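Local coordinates for sensor protein DivL (Caulobacter crescentus, PDB 4Q20) that is required for cell division and growth and catalyses phosphorylation of the cell-cycle regulator CtrA, at residues R41-N46 with D209-R214; R52-T57 with A86-R91; D161-N166 with S247-H252. All coordinates share one frame; numbering follows the deposited sequence.

In the fold
Interactions 1 and 2 both use helix 26-66, the long helix that helps build the dimer, and both lie within reach of the second subunit. Interaction 1 is a surface contact in which a loop of the ATPase domain puts one aromatic ring against that helix. Interaction 2, partly buried, pairs the helix with its antiparallel partner 73-103 through a proline and a leucine. Interaction 3 is fully buried in the ATPase domain, where leucine, phenylalanine and cysteine join helix 153-170 to the central sheet. Asparagine or glutamine amides flank the apolar groups in all three. Interactions 2 and 3 meet through the Arg91-Glu165 salt bridge, which ties the helical hairpin to the ATPase domain.

Interaction 1: residues R41-N46 with D209-R214; sequences RDFVGN and DRFVGR
Asn46, on a helix, and Phe211, in an irregular loop, bring the two backbones nearest, with CA atoms 6.6 Å apart. Phe211 has a left-handed backbone conformation, and its side chain starts toward the helix while the loop runs on past it. Its ring offers a broad apolar face on which the Asn46 CB methylene can lie. Asn46 CB sits over the centre of that face, 3.5 Å from the ring centroid and only 10° off the normal, a CH-pi contact. With chi1 at -73°, the Asn46 amide sits at the ring's attached end, where ND2 comes within 3.5 Å of Phe211 CD2. The amide plane is tilted 31° from the ring. One turn earlier, Phe43 adds a looser apolar touch, its CD1 lying 4.2 Å from Phe211 CE2. Phe43 also takes part in the dimer, with a cation-pi contact to Lys40 of the second subunit. The loop carries a DRF sequence consistent with the F box of histidine kinases. It joins helix 201-204 to helix 222-232, and Phe211 reaches on to Val47 and Glu50 of helix 26-66, while Arg210 forms a salt bridge with Asp103 at the end of helix 73-103.

Interaction 2: residues R52-T57 with A86-R91; sequences RTPLTT and ATQLAR
Pro54 packs against Leu89 and Gln88 where the two helices of the dimerisation hairpin run antiparallel; the axes of the two short segments approach to 8.9 Å and cross at -162°. This is the HisKA helical hairpin, which pairs with its copy in the second subunit to form a four-helix bundle. Pro54 belongs to an RTPL sequence a little over one turn beyond Tyr49, the tyrosine that becomes phosphorylated by autocatalysis and is unmodified here.

Pro54 buries the most area here. Having no N-H, its nitrogen makes no bond to the preceding turn and the helix kinks there, while the compact ring turns its carbons toward the partner helix. Pro54 CB meets Leu89 CB at 3.9 Å, a contact made close to both backbones, as the CA separation of 6.0 Å confirms.

Leu89 thus uses its stem against the proline and sends its branches onward. With CG anti to the backbone N (chi1 -177°), CD2 arrives 4.4 Å from Leu55 N, and the side chain also touches Leu51 of the same subunit. Across the dimer, Leu55 packs on Leu89 of the second subunit, so a branched apolar residue suits the bundle interior.

Gln88 closes the edge of this patch. Its extended chain crosses the proline at about a right angle and is long enough to carry the amide end across to the ring, where NE2, with CD behind it, comes to 3.6 Å from Pro54 CG.

Just past the kink, Thr56 N and Thr56 OG1 both bond to Arg52 O, approaching from opposite faces of its plane. The contact between the helices, by contrast, relies on shape and apolar burial, so its strength should depend on close fit around the proline more than on any directed polar bond.

Interaction 3: residues D161-N166 with S247-H252; sequences DHLVEN and STFTCH
Leu163, Phe249 and Cys251 join a helix to the sheet of the Bergerat fold, the alpha/beta sandwich of GHKL ATPases. Helix 153-170 lies over strand 247-254, the two short segments running antiparallel with axes 10.1 Å apart, and the LVENA sequence around Asn166 is consistent with the N box of histidine kinases.

The apolar contacts centre on Leu163, which points toward the strand and divides its two methyls between alternate residues. CD2 rests 3.8 Å from Phe249 CB, and CD1 lies 3.8 Å from Cys251 SG. The fork lies obliquely to the strand, CD1 on the Cys251 side and CD2 on the Phe249 side, so one leucine serves both sites. Phe249 and Cys251, two apart, naturally face the same side of the sheet, whereas Thr250 between them points away, its OG1 hydrogen-bonded to Asp191 OD1. Leu163 also touches Val192 on the neighbouring strand and Leu223 of helix 222-232, while Cys251 meets Val230 of that helix, which places the contact deep in the domain core.

The second kind of contact sets an amide against an aromatic ring. Asn166, nearly one turn on from Leu163, holds its side chain at about a right angle to that of Phe249; with CG anti to the backbone N (chi1 168°), its short arm carries the amide out to the far end of the ring. The two planes are 89° apart, and the Asn166 ND2 atom lies 3.3 Å from Phe249 CE1.

Interaction 1: residues R41-N46 with D209-R214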
loop_
_atom_site.group_PDB
_atom_site.type_symbol
_atom_site.label_atom_id
_atom_site.label_comp_id
_atom_site.label_asym_id
_atom_site.label_seq_id
_atom_site.Cartn_x
_atom_site.Cartn_y
_atom_site.Cartn_z
ATOM N N ARG A 41 -14.564 -4.543 -8.111
ATOM C CA ARG A 41 -13.522 -5.524 -8.414
ATOM C C ARG A 41 -12.390 -4.903 -9.237
ATOM O O ARG A 41 -11.217 -5.195 -8.981
ATOM C CB ARG A 41 -14.089 -6.736 -9.158
ATOM C CG ARG A 41 -14.485 -7.895 -8.251
ATOM C CD ARG A 41 -14.762 -9.191 -9.019
ATOM N NE ARG A 41 -16.002 -9.139 -9.809
ATOM C CZ ARG A 41 -16.071 -8.904 -11.121
ATOM N NH1 ARG A 41 -14.966 -8.696 -11.828
ATOM N NH2 ARG A 41 -17.247 -8.867 -11.732
ATOM N N ASP A 42 -12.744 -4.046 -10.215
ATOM C CA ASP A 42 -11.761 -3.386 -11.061
ATOM C C ASP A 42 -10.969 -2.359 -10.267
ATOM O O ASP A 42 -9.759 -2.283 -10.449
ATOM C CB ASP A 42 -12.419 -2.751 -12.296
ATOM C CG ASP A 42 -12.812 -3.740 -13.402
ATOM O OD1 ASP A 42 -12.784 -4.982 -13.144
ATOM O OD2 ASP A 42 -13.170 -3.275 -14.521
ATOM N N PHE A 43 -11.629 -1.605 -9.354
ATOM C CA PHE A 43 -10.975 -0.588 -8.543
ATOM C C PHE A 43 -9.936 -1.238 -7.603
ATOM O O PHE A 43 -8.776 -0.810 -7.583
ATOM C CB PHE A 43 -12.005 0.234 -7.750
ATOM C CG PHE A 43 -11.350 1.226 -6.813
ATOM C CD1 PHE A 43 -10.848 2.437 -7.293
ATOM C CD2 PHE A 43 -11.200 0.937 -5.455
ATOM C CE1 PHE A 43 -10.221 3.347 -6.434
ATOM C CE2 PHE A 43 -10.559 1.847 -4.595
ATOM C CZ PHE A 43 -10.093 3.054 -5.087
ATOM N N VAL A 44 -10.369 -2.266 -6.835
ATOM C CA VAL A 44 -9.532 -3.022 -5.900
ATOM C C VAL A 44 -8.369 -3.677 -6.671
ATOM O O VAL A 44 -7.251 -3.580 -6.211
ATOM C CB VAL A 44 -10.343 -4.055 -5.052
ATOM C CG1 VAL A 44 -9.420 -5.001 -4.282
ATOM C CG2 VAL A 44 -11.291 -3.342 -4.086
ATOM N N GLY A 45 -8.637 -4.267 -7.833
ATOM C CA GLY A 45 -7.641 -4.884 -8.702
ATOM C C GLY A 45 -6.597 -3.905 -9.216
ATOM O O GLY A 45 -5.412 -4.245 -9.281
ATOM N N ASN A 46 -7.016 -2.671 -9.541
ATOM C CA ASN A 46 -6.124 -1.608 -10.016
ATOM C C ASN A 46 -5.259 -1.071 -8.887
ATOM O O ASN A 46 -4.044 -0.960 -9.054
ATOM C CB ASN A 46 -6.923 -0.477 -10.663
ATOM C CG ASN A 46 -7.485 -0.811 -12.017
ATOM O OD1 ASN A 46 -6.926 -1.620 -12.757
ATOM N ND2 ASN A 46 -8.608 -0.205 -12.380
ATOM N N ASP A 209 -7.032 9.488 -17.960
ATOM C CA ASP A 209 -8.002 8.550 -17.391
ATOM C C ASP A 209 -7.332 7.734 -16.308
ATOM O O ASP A 209 -6.142 7.433 -16.404
ATOM C CB ASP A 209 -8.579 7.603 -18.465
ATOM C CG ASP A 209 -9.308 8.235 -19.650
ATOM O OD1 ASP A 209 -9.394 9.498 -19.714
ATOM O OD2 ASP A 209 -9.797 7.474 -20.513
ATOM N N ARG A 210 -8.087 7.401 -15.265
ATOM C CA ARG A 210 -7.652 6.626 -14.111
ATOM C C ARG A 210 -7.279 5.239 -14.502
ATOM O O ARG A 210 -8.072 4.558 -15.167
ATOM C CB ARG A 210 -8.781 6.540 -13.075
ATOM C CG ARG A 210 -9.422 7.867 -12.798
ATOM C CD ARG A 210 -10.475 7.710 -11.761
ATOM N NE ARG A 210 -11.161 8.973 -11.523
ATOM C CZ ARG A 210 -11.690 9.305 -10.354
ATOM N NH1 ARG A 210 -11.614 8.470 -9.321
ATOM N NH2 ARG A 210 -12.311 10.466 -10.208
ATOM N N PHE A 211 -6.092 4.795 -14.055
ATOM C CA PHE A 211 -5.581 3.440 -14.280
ATOM C C PHE A 211 -5.619 3.031 -15.772
ATOM O O PHE A 211 -6.083 1.927 -16.107
ATOM C CB PHE A 211 -6.360 2.420 -13.426
ATOM C CG PHE A 211 -6.433 2.729 -11.952
ATOM C CD1 PHE A 211 -5.287 2.697 -11.157
ATOM C CD2 PHE A 211 -7.661 2.968 -11.335
ATOM C CE1 PHE A 211 -5.366 2.929 -9.781
ATOM C CE2 PHE A 211 -7.736 3.178 -9.959
ATOM C CZ PHE A 211 -6.588 3.171 -9.196
ATOM N N VAL A 212 -5.122 3.937 -16.655
ATOM C CA VAL A 212 -5.030 3.716 -18.100
ATOM C C VAL A 212 -3.795 2.812 -18.376
ATOM O O VAL A 212 -2.707 3.035 -17.817
ATOM C CB VAL A 212 -5.037 5.042 -18.913
ATOM C CG1 VAL A 212 -3.754 5.854 -18.734
ATOM C CG2 VAL A 212 -5.322 4.785 -20.383
ATOM N N GLY A 213 -4.017 1.775 -19.187
ATOM C CA GLY A 213 -3.012 0.779 -19.555
ATOM C C GLY A 213 -1.887 1.301 -20.430
ATOM O O GLY A 213 -2.075 1.492 -21.640
ATOM N N ARG A 214 -0.701 1.529 -19.810
ATOM C CA ARG A 214 0.523 2.007 -20.470
ATOM C C ARG A 214 1.573 0.870 -20.533
ATOM O O ARG A 214 1.752 0.136 -19.549
ATOM C CB ARG A 214 1.086 3.251 -19.755
#

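Interaction 2: residues R52-T57 with A86-R91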
loop_
_atom_site.group_PDB
_atom_site.type_symbol
_atom_site.label_atom_id
_atom_site.label_comp_id
_atom_site.label_asym_id
_atom_site.label_seq_id
_atom_site.Cartn_x
_atom_site.Cartn_y
_atom_site.Cartn_z
ATOM N N ARG A 52 1.330 -4.068 -5.004
ATOM C CA ARG A 52 2.138 -5.284 -5.163
ATOM C C ARG A 52 3.347 -5.140 -6.117
ATOM O O ARG A 52 4.351 -5.814 -5.902
ATOM C CB ARG A 52 1.255 -6.443 -5.644
ATOM C CG ARG A 52 0.296 -7.042 -4.594
ATOM C CD ARG A 52 -0.509 -8.242 -5.145
ATOM N NE ARG A 52 -1.446 -7.812 -6.200
ATOM C CZ ARG A 52 -1.216 -7.870 -7.517
ATOM N NH1 ARG A 52 -0.085 -8.392 -7.980
ATOM N NH2 ARG A 52 -2.122 -7.417 -8.378
ATOM N N THR A 53 3.265 -4.294 -7.146
ATOM C CA THR A 53 4.388 -4.120 -8.085
ATOM C C THR A 53 5.603 -3.403 -7.386
ATOM O O THR A 53 6.673 -4.001 -7.367
ATOM C CB THR A 53 3.920 -3.412 -9.365
ATOM O OG1 THR A 53 2.792 -4.116 -9.897
ATOM C CG2 THR A 53 5.019 -3.308 -10.399
ATOM N N PRO A 54 5.487 -2.188 -6.774
ATOM C CA PRO A 54 6.648 -1.616 -6.074
ATOM C C PRO A 54 7.126 -2.499 -4.924
ATOM O O PRO A 54 8.301 -2.483 -4.597
ATOM C CB PRO A 54 6.118 -0.273 -5.543
ATOM C CG PRO A 54 4.937 0.018 -6.316
ATOM C CD PRO A 54 4.324 -1.282 -6.669
ATOM N N LEU A 55 6.228 -3.271 -4.322
ATOM C CA LEU A 55 6.568 -4.168 -3.210
ATOM C C LEU A 55 7.571 -5.251 -3.601
ATOM O O LEU A 55 8.474 -5.549 -2.815
ATOM C CB LEU A 55 5.348 -4.828 -2.607
ATOM C CG LEU A 55 5.687 -5.788 -1.471
ATOM C CD1 LEU A 55 6.176 -5.045 -0.205
ATOM C CD2 LEU A 55 4.555 -6.759 -1.224
ATOM N N THR A 56 7.403 -5.844 -4.782
ATOM C CA THR A 56 8.277 -6.881 -5.322
ATOM C C THR A 56 9.723 -6.337 -5.424
ATOM O O THR A 56 10.669 -7.030 -5.053
ATOM C CB THR A 56 7.677 -7.358 -6.676
ATOM O OG1 THR A 56 6.467 -8.061 -6.405
ATOM C CG2 THR A 56 8.591 -8.243 -7.458
ATOM N N THR A 57 9.859 -5.074 -5.858
ATOM C CA THR A 57 11.119 -4.346 -6.032
ATOM C C THR A 57 11.796 -4.089 -4.660
ATOM O O THR A 57 13.004 -4.295 -4.521
ATOM C CB THR A 57 10.837 -3.064 -6.832
ATOM O OG1 THR A 57 10.240 -3.435 -8.079
ATOM C CG2 THR A 57 12.098 -2.246 -7.095
ATOM N N ALA A 86 9.719 2.421 -2.831
ATOM C CA ALA A 86 8.981 2.770 -1.616
ATOM C C ALA A 86 8.279 4.120 -1.771
ATOM O O ALA A 86 7.121 4.249 -1.379
ATOM C CB ALA A 86 9.922 2.805 -0.434
ATOM N N THR A 87 8.968 5.101 -2.354
ATOM C CA THR A 87 8.468 6.453 -2.619
ATOM C C THR A 87 7.301 6.364 -3.655
ATOM O O THR A 87 6.290 7.048 -3.495
ATOM C CB THR A 87 9.671 7.340 -3.091
ATOM O OG1 THR A 87 10.513 7.672 -1.987
ATOM C CG2 THR A 87 9.269 8.567 -3.719
ATOM N N GLN A 88 7.439 5.541 -4.696
ATOM C CA GLN A 88 6.377 5.348 -5.697
ATOM C C GLN A 88 5.110 4.722 -5.052
ATOM O O GLN A 88 3.990 5.107 -5.393
ATOM C CB GLN A 88 6.903 4.465 -6.838
ATOM C CG GLN A 88 5.931 4.221 -7.980
ATOM C CD GLN A 88 6.304 2.971 -8.748
ATOM O OE1 GLN A 88 7.489 2.680 -8.993
ATOM N NE2 GLN A 88 5.298 2.185 -9.128
ATOM N N LEU A 89 5.290 3.778 -4.121
ATOM C CA LEU A 89 4.187 3.131 -3.414
ATOM C C LEU A 89 3.436 4.202 -2.552
ATOM O O LEU A 89 2.215 4.331 -2.670
ATOM C CB LEU A 89 4.734 1.945 -2.613
ATOM C CG LEU A 89 3.773 1.030 -1.803
ATOM C CD1 LEU A 89 2.380 0.983 -2.388
ATOM C CD2 LEU A 89 4.339 -0.368 -1.666
ATOM N N ALA A 90 4.181 5.039 -1.809
ATOM C CA ALA A 90 3.693 6.174 -1.013
ATOM C C ALA A 90 2.864 7.159 -1.868
ATOM O O ALA A 90 1.787 7.567 -1.440
ATOM C CB ALA A 90 4.868 6.908 -0.370
ATOM N N ARG A 91 3.337 7.512 -3.065
ATOM C CA ARG A 91 2.608 8.395 -3.988
ATOM C C ARG A 91 1.308 7.774 -4.468
ATOM O O ARG A 91 0.304 8.471 -4.505
ATOM C CB ARG A 91 3.449 8.761 -5.198
ATOM C CG ARG A 91 4.618 9.642 -4.850
ATOM C CD ARG A 91 5.131 10.267 -6.122
ATOM N NE ARG A 91 6.560 10.551 -6.020
ATOM C CZ ARG A 91 7.515 9.774 -6.518
ATOM N NH1 ARG A 91 7.200 8.644 -7.169
ATOM N NH2 ARG A 91 8.788 10.119 -6.385
#

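Interaction 3: residues D161-N166 with S247-H252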
loop_
_atom_site.group_PDB
_atom_site.type_symbol
_atom_site.label_atom_id
_atom_site.label_comp_id
_atom_site.label_asym_id
_atom_site.label_seq_id
_atom_site.Cartn_x
_atom_site.Cartn_y
_atom_site.Cartn_z
ATOM N N ASP A 161 5.224 17.285 -9.334
ATOM C CA ASP A 161 5.845 16.035 -8.923
ATOM C C ASP A 161 5.352 14.858 -9.759
ATOM O O ASP A 161 6.175 14.064 -10.233
ATOM C CB ASP A 161 5.595 15.771 -7.435
ATOM C CG ASP A 161 6.567 16.464 -6.496
ATOM O OD1 ASP A 161 7.578 17.039 -6.995
ATOM O OD2 ASP A 161 6.351 16.391 -5.252
ATOM N N HIS A 162 4.020 14.774 -9.981
ATOM C CA HIS A 162 3.413 13.702 -10.765
ATOM C C HIS A 162 3.876 13.739 -12.194
ATOM O O HIS A 162 4.177 12.678 -12.742
ATOM C CB HIS A 162 1.889 13.756 -10.696
ATOM C CG HIS A 162 1.380 13.152 -9.440
ATOM N ND1 HIS A 162 1.089 13.926 -8.334
ATOM C CD2 HIS A 162 1.237 11.851 -9.113
ATOM C CE1 HIS A 162 0.743 13.077 -7.390
ATOM N NE2 HIS A 162 0.814 11.818 -7.815
ATOM N N LEU A 163 3.974 14.958 -12.784
ATOM C CA LEU A 163 4.425 15.138 -14.156
ATOM C C LEU A 163 5.911 14.805 -14.337
ATOM O O LEU A 163 6.255 14.177 -15.336
ATOM C CB LEU A 163 4.129 16.565 -14.651
ATOM C CG LEU A 163 2.648 16.913 -14.861
ATOM C CD1 LEU A 163 2.488 18.320 -15.387
ATOM C CD2 LEU A 163 1.939 15.897 -15.757
ATOM N N VAL A 164 6.776 15.171 -13.368
ATOM C CA VAL A 164 8.223 14.875 -13.405
ATOM C C VAL A 164 8.496 13.357 -13.257
ATOM O O VAL A 164 9.356 12.820 -13.971
ATOM C CB VAL A 164 8.985 15.683 -12.326
ATOM C CG1 VAL A 164 10.438 15.239 -12.211
ATOM C CG2 VAL A 164 8.901 17.176 -12.610
ATOM N N GLU A 165 7.790 12.672 -12.341
ATOM C CA GLU A 165 8.015 11.245 -12.136
ATOM C C GLU A 165 7.482 10.451 -13.313
ATOM O O GLU A 165 8.115 9.462 -13.709
ATOM C CB GLU A 165 7.423 10.750 -10.797
ATOM C CG GLU A 165 8.270 11.141 -9.592
ATOM C CD GLU A 165 9.682 10.576 -9.470
ATOM O OE1 GLU A 165 10.043 9.660 -10.248
ATOM O OE2 GLU A 165 10.425 11.044 -8.575
ATOM N N ASN A 166 6.362 10.916 -13.915
ATOM C CA ASN A 166 5.797 10.327 -15.136
ATOM C C ASN A 166 6.822 10.454 -16.273
ATOM O O ASN A 166 7.068 9.469 -16.986
ATOM C CB ASN A 166 4.462 10.997 -15.507
ATOM C CG ASN A 166 3.954 10.661 -16.886
ATOM O OD1 ASN A 166 3.443 9.566 -17.125
ATOM N ND2 ASN A 166 4.106 11.601 -17.829
ATOM N N SER A 247 7.591 13.827 -25.331
ATOM C CA SER A 247 6.265 14.228 -24.834
ATOM C C SER A 247 6.319 15.545 -24.076
ATOM O O SER A 247 7.316 15.848 -23.426
ATOM C CB SER A 247 5.702 13.163 -23.884
ATOM O OG SER A 247 5.683 11.848 -24.422
ATOM N N THR A 248 5.226 16.301 -24.108
ATOM C CA THR A 248 5.097 17.537 -23.342
ATOM C C THR A 248 3.734 17.568 -22.713
ATOM O O THR A 248 2.735 17.395 -23.412
ATOM C CB THR A 248 5.349 18.802 -24.188
ATOM O OG1 THR A 248 6.489 18.585 -25.011
ATOM C CG2 THR A 248 5.552 20.070 -23.327
ATOM N N PHE A 249 3.702 17.803 -21.397
ATOM C CA PHE A 249 2.497 17.971 -20.595
ATOM C C PHE A 249 2.431 19.431 -20.190
ATOM O O PHE A 249 3.366 19.948 -19.580
ATOM C CB PHE A 249 2.507 17.046 -19.360
ATOM C CG PHE A 249 2.142 15.608 -19.653
ATOM C CD1 PHE A 249 3.118 14.687 -20.021
ATOM C CD2 PHE A 249 0.815 15.179 -19.586
ATOM C CE1 PHE A 249 2.779 13.356 -20.311
ATOM C CE2 PHE A 249 0.476 13.846 -19.871
ATOM C CZ PHE A 249 1.460 12.940 -20.220
ATOM N N THR A 250 1.356 20.104 -20.553
ATOM C CA THR A 250 1.181 21.512 -20.211
ATOM C C THR A 250 0.012 21.695 -19.256
ATOM O O THR A 250 -1.042 21.091 -19.456
ATOM C CB THR A 250 0.941 22.371 -21.482
ATOM O OG1 THR A 250 1.813 21.955 -22.546
ATOM C CG2 THR A 250 1.097 23.873 -21.217
ATOM N N CYS A 251 0.188 22.584 -18.274
ATOM C CA CYS A 251 -0.837 23.037 -17.336
ATOM C C CYS A 251 -1.169 24.436 -17.736
ATOM O O CYS A 251 -0.298 25.296 -17.704
ATOM C CB CYS A 251 -0.362 22.979 -15.885
ATOM S SG CYS A 251 0.190 21.343 -15.352
ATOM N N HIS A 252 -2.384 24.675 -18.154
ATOM C CA HIS A 252 -2.787 26.006 -18.534
ATOM C C HIS A 252 -3.528 26.595 -17.371
ATOM O O HIS A 252 -4.583 26.081 -16.981
ATOM C CB HIS A 252 -3.638 25.957 -19.801
ATOM C CG HIS A 252 -2.897 25.450 -20.992
ATOM N ND1 HIS A 252 -2.410 26.316 -21.958
ATOM C CD2 HIS A 252 -2.594 24.179 -21.344
ATOM C CE1 HIS A 252 -1.825 25.551 -22.860
ATOM N NE2 HIS A 252 -1.906 24.257 -22.538
#